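Local coordinates for hypothetical protein (Neisseria meningitidis Z2491, PDB 2F46), which is a putative phosphatase, probably one of the nonclassical, eukaryotic-like kind that hydrolyses phosphate esters, at residues L41-I46 / A71-F76. Residues are numbered along the deposited sequence; the frame is centred on the assembly and turned at random.
Sequences LGIKTI and AGVTGF. Unlike the reference sequence in segment 41-46: I46 (reference Val).
Strands 45-48 and 75-78 begin here as parallel neighbours, T45 bridging G75 and I46 bridging F76, the first and last members of a right-handed beta-alpha-beta unit closed by helix 61-68. K44 O is gripped by two amides: G75 N lies in the carbonyl plane at 3.0 Å from K44 O, whereas T74 N, 2.9 Å from K44 O, approaches from above that plane. One step on, I46 N gives a straighter bond to G75 O (2.9 Å, 165° at the hydrogen). Ahead of the strands the K44 chain bends at chi2 (-63°), which carries NZ across to a lone pair of G72 O at 3.2 Å, and a water donates to both I43 O and A71 O. V73 sets CG1 anti to its backbone N, so that this methyl meets I46 CG1 at 3.6 Å, the two side chains crossing at about a right angle. I46 and F76 run side by side on the sheet face covered by helix 61-68, with I46 CB 3.8 Å from F76 CD2; F61 of that helix touches both. T45 occupies the opposite face and turns OG1 to the carbonyl of E102. Strand 75-78 is the outermost on this side of the sheet, and the doubly bonded K44 carbonyl, the lysine ammonium and the bridging water together satisfy backbone polar groups where the regular ladder has yet to start.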
loop_
_atom_site.group_PDB
_atom_site.type_symbol
_atom_site.label_atom_id
_atom_site.label_comp_id
_atom_site.label_asym_id
_atom_site.label_seq_id
_atom_site.Cartn_x
_atom_site.Cartn_y
_atom_site.Cartn_z
ATOM N N LEU A 41 6.320 -7.190 -13.266
ATOM C CA LEU A 41 5.059 -7.528 -12.678
ATOM C C LEU A 41 3.878 -6.898 -13.423
ATOM O O LEU A 41 2.754 -7.275 -13.157
ATOM C CB LEU A 41 5.017 -7.024 -11.235
ATOM C CG LEU A 41 5.861 -7.772 -10.221
ATOM C CD1 LEU A 41 5.922 -6.980 -8.898
ATOM C CD2 LEU A 41 5.308 -9.156 -10.004
ATOM N N GLY A 42 4.161 -5.950 -14.310
ATOM C CA GLY A 42 3.125 -5.315 -15.108
ATOM C C GLY A 42 2.195 -4.426 -14.282
ATOM O O GLY A 42 1.016 -4.277 -14.577
ATOM N N ILE A 43 2.767 -3.827 -13.236
ATOM C CA ILE A 43 2.031 -2.880 -12.401
ATOM C C ILE A 43 1.442 -1.769 -13.267
ATOM O O ILE A 43 2.153 -1.181 -14.046
ATOM C CB ILE A 43 2.947 -2.280 -11.294
ATOM C CG1 ILE A 43 3.539 -3.358 -10.371
ATOM C CG2 ILE A 43 2.180 -1.212 -10.484
ATOM C CD1 ILE A 43 2.608 -4.246 -9.739
ATOM N N LYS A 44 0.164 -1.500 -13.097
ATOM C CA LYS A 44 -0.472 -0.418 -13.849
ATOM C C LYS A 44 -0.828 0.789 -12.995
ATOM O O LYS A 44 -1.042 1.861 -13.544
ATOM C CB LYS A 44 -1.708 -0.961 -14.544
ATOM C CG LYS A 44 -1.383 -1.937 -15.690
ATOM C CD LYS A 44 -0.617 -1.231 -16.787
ATOM C CE LYS A 44 -0.383 -2.056 -18.008
ATOM N NZ LYS A 44 0.571 -1.249 -18.856
ATOM N N THR A 45 -0.933 0.621 -11.687
ATOM C CA THR A 45 -1.301 1.723 -10.788
ATOM C C THR A 45 -0.423 1.695 -9.550
ATOM O O THR A 45 -0.185 0.639 -8.971
ATOM C CB THR A 45 -2.750 1.595 -10.324
ATOM O OG1 THR A 45 -3.588 1.449 -11.476
ATOM C CG2 THR A 45 -3.199 2.786 -9.481
ATOM N N ILE A 46 0.085 2.874 -9.172
ATOM C CA ILE A 46 0.906 3.091 -7.984
ATOM C C ILE A 46 0.131 3.976 -7.031
ATOM O O ILE A 46 -0.332 5.053 -7.428
ATOM C CB ILE A 46 2.239 3.804 -8.328
ATOM C CG1 ILE A 46 3.192 2.827 -9.029
ATOM C CG2 ILE A 46 2.897 4.461 -7.097
ATOM C CD1 ILE A 46 3.895 1.855 -8.118
ATOM N N ALA A 71 8.067 2.688 -16.744
ATOM C CA ALA A 71 7.991 1.273 -16.353
ATOM C C ALA A 71 6.602 0.672 -16.585
ATOM O O ALA A 71 6.290 -0.405 -16.054
ATOM C CB ALA A 71 8.383 1.126 -14.879
ATOM N N GLY A 72 5.764 1.374 -17.355
ATOM C CA GLY A 72 4.489 0.872 -17.796
ATOM C C GLY A 72 3.327 1.222 -16.884
ATOM O O GLY A 72 2.201 0.832 -17.131
ATOM N N VAL A 73 3.611 1.963 -15.813
ATOM C CA VAL A 73 2.593 2.324 -14.842
ATOM C C VAL A 73 1.834 3.518 -15.401
ATOM O O VAL A 73 2.482 4.474 -15.833
ATOM C CB VAL A 73 3.242 2.700 -13.501
ATOM C CG1 VAL A 73 2.172 3.054 -12.491
ATOM C CG2 VAL A 73 4.097 1.598 -12.954
ATOM N N THR A 74 0.511 3.466 -15.378
ATOM C CA THR A 74 -0.336 4.482 -16.013
ATOM C C THR A 74 -1.143 5.315 -15.033
ATOM O O THR A 74 -1.545 6.424 -15.365
ATOM C CB THR A 74 -1.311 3.882 -17.031
ATOM O OG1 THR A 74 -2.164 2.894 -16.405
ATOM C CG2 THR A 74 -0.547 3.264 -18.171
ATOM N N GLY A 75 -1.366 4.818 -13.829
ATOM C CA GLY A 75 -2.080 5.555 -12.817
ATOM C C GLY A 75 -1.227 5.747 -11.602
ATOM O O GLY A 75 -0.546 4.844 -11.178
ATOM N N PHE A 76 -1.300 6.941 -11.013
ATOM C CA PHE A 76 -0.495 7.320 -9.847
ATOM C C PHE A 76 -1.341 8.112 -8.879
ATOM O O PHE A 76 -1.978 9.092 -9.273
ATOM C CB PHE A 76 0.666 8.203 -10.278
ATOM C CG PHE A 76 1.689 7.500 -11.133
ATOM C CD1 PHE A 76 1.562 7.483 -12.522
ATOM C CD2 PHE A 76 2.774 6.888 -10.564
ATOM C CE1 PHE A 76 2.521 6.805 -13.306
ATOM C CE2 PHE A 76 3.705 6.226 -11.349
ATOM C CZ PHE A 76 3.564 6.218 -12.701
HETATM O O HOH W 1 4.076 -2.019 -15.789
#